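Local coordinates for protein 3-deoxy-manno-octulosonate cytidylyltransferase (PDB 1H7E) that transfers a cytidylyl group from CTP to the eight-carbon sugar KDO, releasing diphosphate and activating the sugar for incorporation into bacterial lipopolysaccharide, at residues P100-P104 and R105-T109; L203-N207 and A208-I212. All blocks are in the same frame, centred on the assembly; numbering follows the deposited sequence.

Contact 1 of 2, residues P100-P104 and R105-T109; sequences PMIRP and RDVET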
ATOM      1  N   PRO A 100      -5.704 -28.139  -4.536  1.00 36.54           N
ATOM      2  CA  PRO A 100      -5.510 -29.190  -5.548  1.00 36.01           C
ATOM      3  C   PRO A 100      -5.789 -28.780  -6.991  1.00 34.92           C
ATOM      4  O   PRO A 100      -5.379 -29.462  -7.926  1.00 32.22           O
ATOM      5  CB  PRO A 100      -6.492 -30.274  -5.092  1.00 34.97           C
ATOM      6  CG  PRO A 100      -7.639 -29.461  -4.552  1.00 34.62           C
ATOM      7  CD  PRO A 100      -6.907 -28.411  -3.722  1.00 35.19           C
ATOM      8  N   MET A 101      -6.494 -27.672  -7.176  1.00 36.72           N
ATOM      9  CA  MET A 101      -6.844 -27.237  -8.523  1.00 41.95           C
ATOM     10  C   MET A 101      -5.909 -26.209  -9.143  1.00 42.13           C
ATOM     11  O   MET A 101      -6.244 -25.573 -10.145  1.00 42.37           O
ATOM     12  CB  MET A 101      -8.299 -26.769  -8.572  1.00 48.12           C
ATOM     13  CG  MET A 101      -9.275 -27.895  -8.231  1.00 55.38           C
ATOM     14  SD  MET A 101     -10.904 -27.626  -8.902  1.00 61.35           S
ATOM     15  CE  MET A 101     -10.524 -27.657 -10.704  1.00 60.88           C
ATOM     16  N   ILE A 102      -4.722 -26.085  -8.554  1.00 38.41           N
ATOM     17  CA  ILE A 102      -3.686 -25.177  -9.022  1.00 35.02           C
ATOM     18  C   ILE A 102      -3.394 -25.440 -10.510  1.00 32.94           C
ATOM     19  O   ILE A 102      -3.350 -26.589 -10.939  1.00 32.94           O
ATOM     20  CB  ILE A 102      -2.382 -25.385  -8.166  1.00 38.80           C
ATOM     21  CG1 ILE A 102      -1.228 -24.550  -8.707  1.00 41.41           C
ATOM     22  CG2 ILE A 102      -1.940 -26.846  -8.169  1.00 36.40           C
ATOM     23  CD1 ILE A 102      -1.470 -23.080  -8.604  1.00 50.39           C
ATOM     24  N   ARG A 103      -3.277 -24.382 -11.308  1.00 29.65           N
ATOM     25  CA  ARG A 103      -2.959 -24.533 -12.727  1.00 28.63           C
ATOM     26  C   ARG A 103      -1.457 -24.400 -12.947  1.00 27.11           C
ATOM     27  O   ARG A 103      -0.881 -23.365 -12.645  1.00 24.65           O
ATOM     28  CB  ARG A 103      -3.646 -23.464 -13.582  1.00 30.34           C
ATOM     29  CG  ARG A 103      -5.155 -23.592 -13.711  1.00 34.90           C
ATOM     30  CD  ARG A 103      -5.686 -22.540 -14.694  1.00 38.11           C
ATOM     31  NE  ARG A 103      -5.462 -21.183 -14.192  1.00 42.32           N
ATOM     32  CZ  ARG A 103      -6.382 -20.438 -13.581  1.00 42.90           C
ATOM     33  NH1 ARG A 103      -7.620 -20.895 -13.396  1.00 42.05           N
ATOM     34  NH2 ARG A 103      -6.036 -19.259 -13.089  1.00 41.22           N
ATOM     35  N   PRO A 104      -0.806 -25.446 -13.489  1.00 28.00           N
ATOM     36  CA  PRO A 104       0.637 -25.421 -13.749  1.00 24.90           C
ATOM     37  C   PRO A 104       1.117 -24.184 -14.503  1.00 23.82           C
ATOM     38  O   PRO A 104       2.215 -23.673 -14.236  1.00 19.55           O
ATOM     39  CB  PRO A 104       0.842 -26.687 -14.581  1.00 26.37           C
ATOM     40  CG  PRO A 104      -0.115 -27.641 -13.935  1.00 26.68           C
ATOM     41  CD  PRO A 104      -1.361 -26.792 -13.744  1.00 25.78           C
ATOM     42  N   ARG A 105       0.301 -23.699 -15.437  1.00 22.78           N
ATOM     43  CA  ARG A 105       0.650 -22.520 -16.237  1.00 25.94           C
ATOM     44  C   ARG A 105       0.806 -21.256 -15.388  1.00 21.14           C
ATOM     45  O   ARG A 105       1.615 -20.391 -15.704  1.00 21.61           O
ATOM     46  CB  ARG A 105      -0.397 -22.296 -17.341  1.00 36.75           C
ATOM     47  CG  ARG A 105       0.134 -22.424 -18.796  1.00 51.74           C
ATOM     48  CD  ARG A 105       0.971 -23.711 -19.075  1.00 61.61           C
ATOM     49  NE  ARG A 105       0.216 -24.969 -18.978  1.00 70.22           N
ATOM     50  CZ  ARG A 105       0.745 -26.151 -18.646  1.00 72.24           C
ATOM     51  NH1 ARG A 105       2.042 -26.261 -18.377  1.00 73.58           N
ATOM     52  NH2 ARG A 105      -0.029 -27.225 -18.549  1.00 72.14           N
ATOM     53  N   ASP A 106       0.053 -21.159 -14.299  1.00 17.38           N
ATOM     54  CA  ASP A 106       0.149 -19.989 -13.418  1.00 19.30           C
ATOM     55  C   ASP A 106       1.477 -19.967 -12.674  1.00 18.96           C
ATOM     56  O   ASP A 106       2.040 -18.893 -12.427  1.00 14.54           O
ATOM     57  CB  ASP A 106      -0.999 -19.957 -12.404  1.00 20.78           C
ATOM     58  CG  ASP A 106      -2.349 -19.699 -13.050  1.00 23.88           C
ATOM     59  OD1 ASP A 106      -2.400 -19.291 -14.233  1.00 22.33           O
ATOM     60  OD2 ASP A 106      -3.358 -19.913 -12.353  1.00 27.71           O
ATOM     61  N   VAL A 107       1.957 -21.144 -12.271  1.00 17.22           N
ATOM     62  CA  VAL A 107       3.239 -21.218 -11.573  1.00 17.08           C
ATOM     63  C   VAL A 107       4.359 -20.868 -12.569  1.00 14.94           C
ATOM     64  O   VAL A 107       5.340 -20.202 -12.214  1.00 17.21           O
ATOM     65  CB  VAL A 107       3.468 -22.615 -10.934  1.00 18.14           C
ATOM     66  CG1 VAL A 107       4.775 -22.628 -10.163  1.00 14.27           C
ATOM     67  CG2 VAL A 107       2.308 -22.970 -10.021  1.00 18.15           C
ATOM     68  N   GLU A 108       4.195 -21.290 -13.826  1.00 16.80           N
ATOM     69  CA  GLU A 108       5.172 -20.977 -14.863  1.00 16.20           C
ATOM     70  C   GLU A 108       5.267 -19.470 -15.098  1.00 19.77           C
ATOM     71  O   GLU A 108       6.359 -18.937 -15.337  1.00 17.26           O
ATOM     72  CB  GLU A 108       4.829 -21.711 -16.162  1.00 18.66           C
ATOM     73  CG  GLU A 108       5.175 -23.190 -16.104  1.00 25.53           C
ATOM     74  CD  GLU A 108       4.674 -24.000 -17.296  1.00 28.73           C
ATOM     75  OE1 GLU A 108       4.286 -23.413 -18.330  1.00 30.02           O
ATOM     76  OE2 GLU A 108       4.660 -25.244 -17.178  1.00 27.32           O
ATOM     77  N   THR A 109       4.119 -18.786 -15.018  1.00 21.22           N
ATOM     78  CA  THR A 109       4.047 -17.326 -15.186  1.00 22.35           C
ATOM     79  C   THR A 109       4.871 -16.681 -14.081  1.00 19.07           C
ATOM     80  O   THR A 109       5.664 -15.778 -14.323  1.00 21.64           O
ATOM     81  CB  THR A 109       2.573 -16.817 -15.079  1.00 23.59           C
ATOM     82  OG1 THR A 109       1.850 -17.197 -16.253  1.00 27.51           O
ATOM     83  CG2 THR A 109       2.514 -15.296 -14.935  1.00 26.93           C
TER
HETATM   84  O   HOH W   1      -3.884 -21.726 -10.476  1.00 23.78           O

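Contact 2 of 2, residues L203-N207 and A208-I212; sequences LRLMN and AGINI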
ATOM      1  N   LEU A 203       3.335  -8.818   4.927  1.00 10.06           N
ATOM      2  CA  LEU A 203       3.587  -7.427   5.267  1.00  8.58           C
ATOM      3  C   LEU A 203       4.910  -7.297   5.990  1.00  9.40           C
ATOM      4  O   LEU A 203       5.448  -6.200   6.065  1.00  8.81           O
ATOM      5  CB  LEU A 203       2.431  -6.826   6.089  1.00  9.21           C
ATOM      6  CG  LEU A 203       1.111  -6.701   5.306  1.00 10.94           C
ATOM      7  CD1 LEU A 203      -0.017  -6.137   6.202  1.00  8.01           C
ATOM      8  CD2 LEU A 203       1.333  -5.813   4.073  1.00  6.75           C
ATOM      9  N   ARG A 204       5.453  -8.405   6.513  1.00 10.13           N
ATOM     10  CA  ARG A 204       6.758  -8.320   7.183  1.00 10.59           C
ATOM     11  C   ARG A 204       7.815  -7.918   6.151  1.00  9.26           C
ATOM     12  O   ARG A 204       8.727  -7.130   6.442  1.00 10.41           O
ATOM     13  CB  ARG A 204       7.187  -9.647   7.821  1.00 10.92           C
ATOM     14  CG  ARG A 204       8.469  -9.497   8.643  1.00 13.40           C
ATOM     15  CD  ARG A 204       8.834 -10.764   9.398  1.00 10.88           C
ATOM     16  NE  ARG A 204       7.680 -11.311  10.110  1.00 12.38           N
ATOM     17  CZ  ARG A 204       7.675 -12.474  10.749  1.00 18.58           C
ATOM     18  NH1 ARG A 204       8.776 -13.213  10.780  1.00 16.61           N
ATOM     19  NH2 ARG A 204       6.552 -12.941  11.276  1.00 15.94           N
ATOM     20  N   LEU A 205       7.677  -8.443   4.938  1.00  8.28           N
ATOM     21  CA  LEU A 205       8.617  -8.142   3.857  1.00  9.77           C
ATOM     22  C   LEU A 205       8.524  -6.672   3.427  1.00 12.66           C
ATOM     23  O   LEU A 205       9.547  -6.001   3.210  1.00  9.66           O
ATOM     24  CB  LEU A 205       8.331  -9.039   2.651  1.00 10.08           C
ATOM     25  CG  LEU A 205       8.569 -10.539   2.890  1.00 13.01           C
ATOM     26  CD1 LEU A 205       8.002 -11.323   1.708  1.00 11.73           C
ATOM     27  CD2 LEU A 205      10.051 -10.826   3.069  1.00 14.33           C
ATOM     28  N   MET A 206       7.291  -6.188   3.290  1.00 10.93           N
ATOM     29  CA  MET A 206       7.054  -4.816   2.882  1.00 10.81           C
ATOM     30  C   MET A 206       7.574  -3.821   3.900  1.00  8.84           C
ATOM     31  O   MET A 206       8.079  -2.760   3.532  1.00  9.12           O
ATOM     32  CB  MET A 206       5.575  -4.612   2.597  1.00 10.50           C
ATOM     33  CG  MET A 206       5.112  -5.507   1.478  1.00 14.77           C
ATOM     34  SD  MET A 206       3.499  -5.024   0.945  1.00 23.73           S
ATOM     35  CE  MET A 206       3.978  -3.735  -0.236  1.00 16.08           C
ATOM     36  N   ASN A 207       7.510  -4.188   5.178  1.00  9.88           N
ATOM     37  CA  ASN A 207       8.016  -3.320   6.241  1.00  9.81           C
ATOM     38  C   ASN A 207       9.506  -3.032   6.049  1.00  9.67           C
ATOM     39  O   ASN A 207       9.990  -1.927   6.323  1.00 12.11           O
ATOM     40  CB  ASN A 207       7.818  -3.976   7.610  1.00  7.96           C
ATOM     41  CG  ASN A 207       8.180  -3.041   8.754  1.00 14.41           C
ATOM     42  OD1 ASN A 207       7.692  -1.912   8.816  1.00 13.70           O
ATOM     43  ND2 ASN A 207       9.087  -3.482   9.625  1.00 12.84           N
ATOM     44  N   ALA A 208      10.223  -4.054   5.593  1.00 12.96           N
ATOM     45  CA  ALA A 208      11.667  -3.979   5.379  1.00 15.01           C
ATOM     46  C   ALA A 208      12.058  -3.433   4.004  1.00 14.96           C
ATOM     47  O   ALA A 208      13.234  -3.416   3.655  1.00 15.74           O
ATOM     48  CB  ALA A 208      12.284  -5.363   5.595  1.00 15.52           C
ATOM     49  N   GLY A 209      11.074  -3.026   3.212  1.00 13.28           N
ATOM     50  CA  GLY A 209      11.372  -2.465   1.902  1.00 12.39           C
ATOM     51  C   GLY A 209      11.685  -3.486   0.820  1.00 15.14           C
ATOM     52  O   GLY A 209      12.302  -3.152  -0.194  1.00 17.40           O
ATOM     53  N   ILE A 210      11.282  -4.735   1.030  1.00 12.30           N
ATOM     54  CA  ILE A 210      11.526  -5.780   0.044  1.00 11.00           C
ATOM     55  C   ILE A 210      10.348  -5.766  -0.935  1.00 14.11           C
ATOM     56  O   ILE A 210       9.192  -5.926  -0.547  1.00 15.23           O
ATOM     57  CB  ILE A 210      11.657  -7.152   0.719  1.00  9.18           C
ATOM     58  CG1 ILE A 210      12.930  -7.183   1.572  1.00 13.34           C
ATOM     59  CG2 ILE A 210      11.664  -8.272  -0.337  1.00 11.99           C
ATOM     60  CD1 ILE A 210      12.917  -8.256   2.637  1.00 16.42           C
ATOM     61  N   ASN A 211      10.658  -5.559  -2.205  1.00 12.96           N
ATOM     62  CA  ASN A 211       9.642  -5.489  -3.238  1.00 14.30           C
ATOM     63  C   ASN A 211       8.981  -6.815  -3.578  1.00 15.62           C
ATOM     64  O   ASN A 211       9.643  -7.841  -3.701  1.00 16.20           O
ATOM     65  CB  ASN A 211      10.231  -4.880  -4.512  1.00 16.75           C
ATOM     66  CG  ASN A 211       9.186  -4.681  -5.589  1.00 23.06           C
ATOM     67  OD1 ASN A 211       8.156  -4.053  -5.349  1.00 22.22           O
ATOM     68  ND2 ASN A 211       9.430  -5.250  -6.774  1.00 22.42           N
ATOM     69  N   ILE A 212       7.660  -6.784  -3.723  1.00 11.72           N
ATOM     70  CA  ILE A 212       6.916  -7.977  -4.076  1.00 12.22           C
ATOM     71  C   ILE A 212       6.144  -7.655  -5.355  1.00 14.70           C
ATOM     72  O   ILE A 212       5.284  -6.766  -5.348  1.00 14.30           O
ATOM     73  CB  ILE A 212       5.921  -8.377  -2.974  1.00  7.60           C
ATOM     74  CG1 ILE A 212       6.636  -8.627  -1.644  1.00  9.74           C
ATOM     75  CG2 ILE A 212       5.097  -9.595  -3.421  1.00 10.23           C
ATOM     76  CD1 ILE A 212       5.645  -8.893  -0.487  1.00 10.26           C
TER

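Contact 1 of 2, residues P100-P104 and R105-T109
The N-terminal turn of helix 104-116 is fastened to the loop before it through Arg103, at the N-cap position, and Asp106, three residues on. Arg103 O accepts the amide of Asp106 (N to O 2.9 Å), the donor standing above the carbonyl plane. The regular helical bond follows, Glu108 N to Pro104 O at 3.1 Å and in the carbonyl plane. Proline suits the first turn, where its missing N-H costs no helical bond.

The side chains of the same pair close a salt bridge, Arg103 NH2 lying 2.9 Å from Asp106 OD2. As a hydrogen bond it is weak, bent to 125°, and the guanidinium and carboxylate planes stand nearly perpendicular, 84° apart. With CG anti to its carbonyl carbon (chi1 -68°), Asp106 turns its carboxylate back toward the loop, and a water donating to OD2 also accepts from Arg103 N. An acid here probably also gains from the positive end of the helix dipole. A leucine in place of Arg103 would probably leave the buried Asp106 carboxylate without its cationic mate.

Arg105, following Pro104, lays one face of its guanidinium over Pro104 CB and forms a salt bridge through NH1 to Glu108 OE2, bent and weak as a hydrogen bond. From the loop, Ile102 CD1 meets Val107 CG2 at 4.0 Å, the two side chains crossing at about a right angle.

Around this turn, Arg103 also donates to the carbonyls of Ala218 and Ala219, while Glu108 OE2 takes the amide of Ala41, just beyond helix 29-38. Pro100 and Met101 pack on helix 227-243.

Contact 2 of 2, residues L203-N207 and A208-I212
Leu205 and Ile210 meet by their methyl ends, CD2 of the leucine 3.9 Å from CD1 of the isoleucine, their side chains slanting across one another. The other leucine methyl, CD1, faces Ile212, whose CD1 lies 4.0 Å away; these two side chains run at about a right angle. Met206 comes to the same isoleucine methyl from the next position on the helix, its CG 4.0 Å from Ile212 CD1, again nearly perpendicular. Ile212 CG1 lies anti to the carbonyl carbon (chi1 -59°), which sends CD1 back to the helix to meet both residues. Branched and flexible apolar chains suit this place: the CD1 of Ile212 serves both helix residues, the two leucine methyls part to serve Ile210 and Ile212, and Phe153 of strand 150-154 adds to the packing on Met206 and Ile212, with Val122 beside both isoleucines.

The backbone brings these side chains together. Ile210 N donates to Leu205 O at 3.1 Å, a fairly straight bond of 159°. Gly209 N reaches Met206 O at 3.0 Å, its donor standing well above the carbonyl plane. Ala208 N adds a weak bond to Leu205 O, which therefore receives two amides. Gly209 has positive phi (79°), a conformation easy for a residue without a CB, and so turns the chain out of the helix; the small Ala208 fits just before it, its CB 3.7 Å from Leu205 O.

Positive phi at Gly209 and two bonds back into the last turn make a Schellman motif, with the apolar contact of Leu205 and Ile210 that often accompanies it; it ends helix 203-207 and leads the chain toward strand 212-216, outermost within this chain in the mixed sheet.

Contact 1 precedes contact 2 in the chain. Their centres are 25 Å apart and their nearest atoms about 12 Å; they flank the centre of the subunit, and both belong to the cytidylyltransferase (GT-A clan) fold. Both mark helix ends in connections between strands of the mixed seven-stranded sheet: 100-109 starts helix 104-116, between strands 91-94 and 122-129, whereas 203-212 ends helix 203-207 and leads to strand 212-216. Strands 122-129 and 212-216 are parallel neighbours. Asn207 of contact 2 makes backbone hydrogen bonds to the second subunit, while contact 1 is touched by no other chain, so the sheet joins a region within one subunit to one beside the dimer partner.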